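Local structure of oxygen-independent coproporphyrinogen III oxidase (Escherichia coli, 1OLT) at residues A[346-349]-A[350-354]; A[87-90]-A[91-94]; A[393-396]-A[397-400]. The protein catalyses the anaerobic oxidative decarboxylation of two propionate groups of coproporphyrinogen III to the vinyl groups of protoporphyrinogen IX, using S-adenosylmethionine and a [4Fe-4S] cluster. All coordinates share one frame; numbering follows the deposited sequence.

Contact 1: residues A[346-349]-A[350-354]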
loop_
_atom_site.group_PDB
_atom_site.type_symbol
_atom_site.label_atom_id
_atom_site.label_comp_id
_atom_site.label_asym_id
_atom_site.label_seq_id
_atom_site.Cartn_x
_atom_site.Cartn_y
_atom_site.Cartn_z
ATOM N N TYR A 346 17.994 12.653 -5.069
ATOM C CA TYR A 346 18.190 11.833 -3.912
ATOM C C TYR A 346 19.713 11.640 -3.659
ATOM O O TYR A 346 20.193 11.893 -2.587
ATOM C CB TYR A 346 17.449 10.485 -4.132
ATOM C CG TYR A 346 17.778 9.453 -3.069
ATOM C CD1 TYR A 346 17.144 9.468 -1.829
ATOM C CD2 TYR A 346 18.717 8.475 -3.283
ATOM C CE1 TYR A 346 17.485 8.551 -0.837
ATOM C CE2 TYR A 346 19.070 7.570 -2.279
ATOM C CZ TYR A 346 18.448 7.607 -1.070
ATOM O OH TYR A 346 18.784 6.702 -0.082
ATOM N N TYR A 347 20.463 11.237 -4.675
ATOM C CA TYR A 347 21.888 11.006 -4.535
ATOM C C TYR A 347 22.626 12.241 -4.124
ATOM O O TYR A 347 23.427 12.214 -3.188
ATOM C CB TYR A 347 22.499 10.507 -5.845
ATOM C CG TYR A 347 22.233 9.079 -6.209
ATOM C CD1 TYR A 347 22.035 8.115 -5.246
ATOM C CD2 TYR A 347 22.271 8.674 -7.515
ATOM C CE1 TYR A 347 21.835 6.796 -5.583
ATOM C CE2 TYR A 347 22.041 7.298 -7.887
ATOM C CZ TYR A 347 21.850 6.389 -6.924
ATOM O OH TYR A 347 21.670 5.082 -7.190
ATOM N N GLN A 348 22.355 13.334 -4.799
ATOM C CA GLN A 348 23.029 14.582 -4.522
ATOM C C GLN A 348 22.772 15.071 -3.097
ATOM O O GLN A 348 23.711 15.497 -2.401
ATOM C CB GLN A 348 22.663 15.662 -5.565
ATOM C CG GLN A 348 23.501 16.925 -5.456
ATOM C CD GLN A 348 23.122 17.984 -6.535
ATOM O OE1 GLN A 348 22.960 17.646 -7.718
ATOM N NE2 GLN A 348 22.979 19.232 -6.124
ATOM N N GLN A 349 21.532 14.997 -2.632
ATOM C CA GLN A 349 21.282 15.473 -1.266
ATOM C C GLN A 349 21.842 14.510 -0.208
ATOM O O GLN A 349 22.379 14.941 0.809
ATOM C CB GLN A 349 19.788 15.752 -1.055
ATOM C CG GLN A 349 19.535 16.640 0.163
ATOM C CD GLN A 349 18.028 16.884 0.422
ATOM O OE1 GLN A 349 17.318 17.174 -0.499
ATOM N NE2 GLN A 349 17.586 16.798 1.687
ATOM N N VAL A 350 21.775 13.196 -0.445
ATOM C CA VAL A 350 22.347 12.268 0.520
ATOM C C VAL A 350 23.867 12.540 0.635
ATOM O O VAL A 350 24.425 12.609 1.737
ATOM C CB VAL A 350 22.072 10.844 0.160
ATOM C CG1 VAL A 350 22.942 9.845 0.944
ATOM C CG2 VAL A 350 20.601 10.524 0.395
ATOM N N ASP A 351 24.504 12.747 -0.507
ATOM C CA ASP A 351 25.947 12.992 -0.517
ATOM C C ASP A 351 26.277 14.279 0.240
ATOM O O ASP A 351 27.279 14.350 1.014
ATOM C CB ASP A 351 26.466 13.032 -1.973
ATOM C CG ASP A 351 27.955 13.308 -2.049
ATOM O OD1 ASP A 351 28.766 12.575 -1.438
ATOM O OD2 ASP A 351 28.391 14.304 -2.605
ATOM N N GLU A 352 25.490 15.323 0.022
ATOM C CA GLU A 352 25.814 16.611 0.627
ATOM C C GLU A 352 25.353 16.756 2.065
ATOM O O GLU A 352 25.992 17.482 2.829
ATOM C CB GLU A 352 25.211 17.785 -0.203
ATOM C CG GLU A 352 25.831 17.858 -1.595
ATOM C CD GLU A 352 25.252 18.963 -2.501
ATOM O OE1 GLU A 352 24.214 19.602 -2.131
ATOM O OE2 GLU A 352 25.856 19.164 -3.605
ATOM N N GLN A 353 24.252 16.123 2.441
ATOM C CA GLN A 353 23.605 16.401 3.777
ATOM C C GLN A 353 23.411 15.107 4.597
ATOM O O GLN A 353 23.070 15.166 5.728
ATOM C CB GLN A 353 22.203 17.036 3.607
ATOM C CG GLN A 353 22.220 18.320 2.877
ATOM C CD GLN A 353 20.838 18.948 2.733
ATOM O OE1 GLN A 353 19.947 18.701 3.539
ATOM N NE2 GLN A 353 20.670 19.755 1.703
ATOM N N GLY A 354 23.586 13.957 3.992
ATOM C CA GLY A 354 23.289 12.684 4.654
ATOM C C GLY A 354 21.837 12.254 4.721
ATOM O O GLY A 354 21.536 11.134 5.214
#
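Val350 sits over one face of the Tyr346 ring, one turn further along the last two turns of helix 343-353. The touch is a CH-pi contact: CG2 of Val350 lies 4.0 Å from the centroid of the Tyr346 ring, 18° off the ring normal and shifted toward the CE1 and CZ side. Tyr346 can offer that face because its CG stands anti to the backbone N (chi1 170°), which swings a ring whose CB starts out away from 350-354 back alongside the next turn. On the outer side of the helix, Gln348 and Glu352 run side by side in the same direction, with CG of Gln348 3.7 Å from OE2 of Glu352. Gln349 and Gln353 also pair at i to i+4, but their amides are only 27° apart in plane and the closest polar atoms, Gln349 NE2 and Gln353 OE1, stand 3.6 Å apart. The Gln349 amide is held elsewhere, its OE1 by Gln340 NE2 and its NE2 by the carbonyl of Leu357, so both its polar atoms tie the helix end to the chain before and after it. Tyr346 OH likewise leaves the helix, bonding to Glu92 of helix 80-96, while Tyr347 packs on Tyr85 and Ala88. Under these side chains run four successive i to i+4 backbone bonds, from Val350 N to Tyr346 O through to Gln353 N to Gln349 O. Gly354 then leaves helical geometry with positive phi, its N still donating to Val350 O at 2.8 Å.

Contact 2: residues A[87-90]-A[91-94]; sequences DALE and QEIV
Leu89 and Ile93 stand one turn apart on helix 80-96, a helix of the radical SAM core, and meet loosely: Leu89 CB is 4.4 Å from Ile93 CD1. Ile93 folds back on the preceding turn instead, its CG1 lying anti to its own carbonyl carbon (chi1 -72°) and only 3.2 Å from Leu89 O, the oxygen that accepts the Ile93 N-H. Replacing Ile93 with alanine would probably open a gap beside Leu89 O and against Leu130 and Met324, which the isoleucine touches beyond this turn. Next to Leu89, the side chain of Glu92 passes at a slant, with its OE1 3.9 Å from Leu89 CD2. That buried carboxylate is held at both oxygens: OE1 is hydrogen-bonded to Tyr346 OH and to Gly325 N, and OE2 to Asn339 ND2, which should fix its rotation and probably helps it stay charged. The other flank of the helix is polar. Extended Glu90 and bent Gln91 (chi2 -49°) close round one water, which donates to Glu90 OE1 at 3.0 Å and to Asp87 O, and accepts from Gln91 NE2. Glu90 OE1 also forms a salt bridge to Arg125, as does Asp87 OD1, tying this flank to helix 120-133. The direct bond from Gln91 N to Asp87 O is weak at 3.4 Å, while the water reaches that same Asp87 O at 2.7 Å.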
loop_
_atom_site.group_PDB
_atom_site.type_symbol
_atom_site.label_atom_id
_atom_site.label_comp_id
_atom_site.label_asym_id
_atom_site.label_seq_id
_atom_site.Cartn_x
_atom_site.Cartn_y
_atom_site.Cartn_z
ATOM N N ASP A 87 25.009 2.049 -1.881
ATOM C CA ASP A 87 26.014 2.972 -1.321
ATOM C C ASP A 87 25.296 4.183 -0.710
ATOM O O ASP A 87 25.691 4.664 0.343
ATOM C CB ASP A 87 27.044 3.455 -2.333
ATOM C CG ASP A 87 27.976 2.371 -2.791
ATOM O OD1 ASP A 87 28.164 1.352 -2.092
ATOM O OD2 ASP A 87 28.616 2.476 -3.891
ATOM N N ALA A 88 24.298 4.703 -1.411
ATOM C CA ALA A 88 23.537 5.878 -0.944
ATOM C C ALA A 88 22.650 5.557 0.262
ATOM O O ALA A 88 22.586 6.326 1.185
ATOM C CB ALA A 88 22.714 6.444 -2.048
ATOM N N LEU A 89 22.000 4.415 0.241
ATOM C CA LEU A 89 21.190 3.925 1.363
ATOM C C LEU A 89 22.042 3.740 2.610
ATOM O O LEU A 89 21.632 4.171 3.706
ATOM C CB LEU A 89 20.492 2.617 1.058
ATOM C CG LEU A 89 19.253 2.674 0.178
ATOM C CD1 LEU A 89 18.860 1.242 -0.094
ATOM C CD2 LEU A 89 18.139 3.418 0.954
ATOM N N GLU A 90 23.237 3.197 2.449
ATOM C CA GLU A 90 24.180 3.132 3.576
ATOM C C GLU A 90 24.386 4.512 4.252
ATOM O O GLU A 90 24.378 4.636 5.468
ATOM C CB GLU A 90 25.541 2.578 3.142
ATOM C CG GLU A 90 26.582 2.563 4.276
ATOM C CD GLU A 90 27.919 1.853 3.908
ATOM O OE1 GLU A 90 28.215 1.642 2.713
ATOM O OE2 GLU A 90 28.746 1.567 4.836
ATOM N N GLN A 91 24.630 5.522 3.453
ATOM C CA GLN A 91 24.863 6.863 3.975
ATOM C C GLN A 91 23.547 7.419 4.618
ATOM O O GLN A 91 23.566 7.962 5.728
ATOM C CB GLN A 91 25.379 7.790 2.904
ATOM C CG GLN A 91 26.829 7.503 2.397
ATOM C CD GLN A 91 27.812 7.335 3.495
ATOM O OE1 GLN A 91 27.759 8.076 4.456
ATOM N NE2 GLN A 91 28.635 6.272 3.432
ATOM N N GLU A 92 22.420 7.183 3.987
ATOM C CA GLU A 92 21.149 7.625 4.576
ATOM C C GLU A 92 20.918 6.947 5.952
ATOM O O GLU A 92 20.559 7.631 6.943
ATOM C CB GLU A 92 19.939 7.412 3.621
ATOM C CG GLU A 92 18.680 8.050 4.130
ATOM C CD GLU A 92 17.406 7.818 3.228
ATOM O OE1 GLU A 92 17.486 7.101 2.192
ATOM O OE2 GLU A 92 16.335 8.345 3.614
ATOM N N ILE A 93 21.166 5.652 6.013
ATOM C CA ILE A 93 20.947 4.873 7.185
ATOM C C ILE A 93 21.892 5.342 8.290
ATOM O O ILE A 93 21.476 5.573 9.477
ATOM C CB ILE A 93 21.108 3.382 6.902
ATOM C CG1 ILE A 93 19.902 2.902 6.080
ATOM C CG2 ILE A 93 21.246 2.633 8.159
ATOM C CD1 ILE A 93 20.115 1.625 5.331
ATOM N N VAL A 94 23.141 5.549 7.909
ATOM C CA VAL A 94 24.162 5.974 8.850
ATOM C C VAL A 94 23.846 7.339 9.481
ATOM O O VAL A 94 24.119 7.560 10.625
ATOM C CB VAL A 94 25.568 5.934 8.085
ATOM C CG1 VAL A 94 26.445 6.933 8.515
ATOM C CG2 VAL A 94 26.135 4.473 8.203
HETATM O O HOH W 1 28.229 4.157 1.171
#

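Contact 3: residues A[393-396]-A[397-400]. Unlike the reference sequence in segment 393-396: Leu395 (reference His).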
loop_
_atom_site.group_PDB
_atom_site.type_symbol
_atom_site.label_atom_id
_atom_site.label_comp_id
_atom_site.label_asym_id
_atom_site.label_seq_id
_atom_site.Cartn_x
_atom_site.Cartn_y
_atom_site.Cartn_z
ATOM N N ASP A 393 -11.544 16.269 22.961
ATOM C CA ASP A 393 -12.364 17.248 23.713
ATOM C C ASP A 393 -13.268 18.070 22.766
ATOM O O ASP A 393 -13.245 19.320 22.746
ATOM C CB ASP A 393 -11.471 18.158 24.598
ATOM C CG ASP A 393 -12.266 18.881 25.708
ATOM O OD1 ASP A 393 -13.028 19.829 25.415
ATOM O OD2 ASP A 393 -12.195 18.569 26.920
ATOM N N LEU A 394 -14.061 17.364 21.970
ATOM C CA LEU A 394 -15.025 18.027 21.089
ATOM C C LEU A 394 -16.397 17.360 21.146
ATOM O O LEU A 394 -16.529 16.247 21.664
ATOM C CB LEU A 394 -14.449 18.097 19.646
ATOM C CG LEU A 394 -14.534 17.015 18.524
ATOM C CD1 LEU A 394 -13.168 16.789 17.983
ATOM C CD2 LEU A 394 -15.175 15.672 18.866
ATOM N N LEU A 395 -17.418 18.061 20.654
ATOM C CA LEU A 395 -18.739 17.458 20.427
ATOM C C LEU A 395 -18.900 17.291 18.924
ATOM O O LEU A 395 -18.891 18.262 18.189
ATOM C CB LEU A 395 -19.887 18.314 21.008
ATOM C CG LEU A 395 -21.218 17.529 21.096
ATOM C CD1 LEU A 395 -21.357 16.778 22.448
ATOM C CD2 LEU A 395 -22.455 18.408 20.824
ATOM N N PHE A 396 -19.024 16.044 18.483
ATOM C CA PHE A 396 -18.995 15.686 17.084
ATOM C C PHE A 396 -19.913 16.459 16.181
ATOM O O PHE A 396 -19.466 16.895 15.095
ATOM C CB PHE A 396 -19.343 14.228 16.904
ATOM C CG PHE A 396 -18.741 13.642 15.668
ATOM C CD1 PHE A 396 -17.499 13.059 15.720
ATOM C CD2 PHE A 396 -19.407 13.706 14.450
ATOM C CE1 PHE A 396 -16.917 12.528 14.584
ATOM C CE2 PHE A 396 -18.841 13.167 13.283
ATOM C CZ PHE A 396 -17.595 12.573 13.357
ATOM N N ALA A 397 -21.177 16.619 16.589
ATOM C CA ALA A 397 -22.139 17.239 15.707
ATOM C C ALA A 397 -21.644 18.648 15.237
ATOM O O ALA A 397 -22.083 19.139 14.183
ATOM C CB ALA A 397 -23.616 17.299 16.519
ATOM N N ASP A 398 -20.775 19.285 16.042
ATOM C CA ASP A 398 -20.519 20.737 15.892
ATOM C C ASP A 398 -19.316 20.849 15.103
ATOM O O ASP A 398 -19.277 21.439 14.047
ATOM C CB ASP A 398 -20.303 21.426 17.254
ATOM C CG ASP A 398 -21.511 21.337 18.099
ATOM O OD1 ASP A 398 -22.459 20.595 17.676
ATOM O OD2 ASP A 398 -21.613 21.971 19.178
ATOM N N TYR A 399 -18.294 20.225 15.635
ATOM C CA TYR A 399 -17.048 20.233 15.015
ATOM C C TYR A 399 -17.165 19.745 13.548
ATOM O O TYR A 399 -16.505 20.273 12.665
ATOM C CB TYR A 399 -16.132 19.342 15.778
ATOM C CG TYR A 399 -14.739 19.605 15.403
ATOM C CD1 TYR A 399 -14.152 18.925 14.334
ATOM C CD2 TYR A 399 -13.974 20.545 16.085
ATOM C CE1 TYR A 399 -12.825 19.168 13.971
ATOM C CE2 TYR A 399 -12.627 20.783 15.721
ATOM C CZ TYR A 399 -12.075 20.096 14.671
ATOM O OH TYR A 399 -10.758 20.332 14.315
ATOM N N PHE A 400 -18.082 18.802 13.322
ATOM C CA PHE A 400 -18.346 18.239 12.013
ATOM C C PHE A 400 -19.719 18.574 11.380
ATOM O O PHE A 400 -20.143 17.858 10.473
ATOM C CB PHE A 400 -18.204 16.713 12.106
ATOM C CG PHE A 400 -16.841 16.276 12.445
ATOM C CD1 PHE A 400 -15.831 16.421 11.524
ATOM C CD2 PHE A 400 -16.553 15.731 13.682
ATOM C CE1 PHE A 400 -14.501 15.996 11.813
ATOM C CE2 PHE A 400 -15.222 15.290 13.986
ATOM C CZ PHE A 400 -14.214 15.433 13.054
#
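A short helical turn in the HemN C-terminal domain, 396-399, begins here, with Leu395 at its N-cap position. Leu395 O accepts twice: Tyr399 N comes in almost in line with the carbonyl at 3.3 Å, whereas Asp398 N, at 3.0 Å, sits above the carbonyl plane, 35° out of it. Phe400 N then bonds to Phe396 O at 2.9 Å. Along the same turn the rings of Phe396 and Phe400 meet obliquely, planes 35° apart and centroids 4.2 Å apart, and the packing is tight: CD2 of Phe400 lies over the centre of the Phe396 ring, 3.2 Å above its plane. Their different first torsions bring them together, Phe396 CG being anti to its own N (chi1 -153°) and Phe400 CG anti to its carbonyl carbon. Leu394 approaches Tyr399 at about a right angle, placing CD1 over one face of that ring toward its rim, 4.3 Å from the centroid. Leu395 is a leucine where the reference sequence has histidine; its approach to the Asp398 carboxylate is doubtful, because that side chain has a second position. Just upstream, Asp393 with its positive phi is the C-prime residue of the Schellman motif ending helix 385-391. OE2 of Glu389 in that helix accepts from Phe396 N, and Tyr385 stacks on the Phe396 ring. Phe400 and Tyr399 in turn pack on helix 365-380, where Tyr399 OH bonds to Asp366.

Overall arrangement
The centres of contacts 1 and 2 are about 9 Å apart, where helices 343-353 and 80-96 lie against each other, joined by the Tyr346-Glu92 hydrogen bond and by Val350 CG1 packed on Ala88 O. All three contacts are partly buried. Contacts 1 and 2 each set one side against neighbouring elements of the fold and leave mostly polar residues exposed; contact 2 adds a bound water and an arginine link. Tyr346 and Glu92 come within about 11 and 10 Å of a bound S-adenosylmethionine. Contact 3, its centre 45 Å from either, buries Phe396 and Phe400 and leaves Leu395, Ala397 and Asp398 at the surface; aromatic packing along one short turn, and from it onto helix 365-380, dominates there.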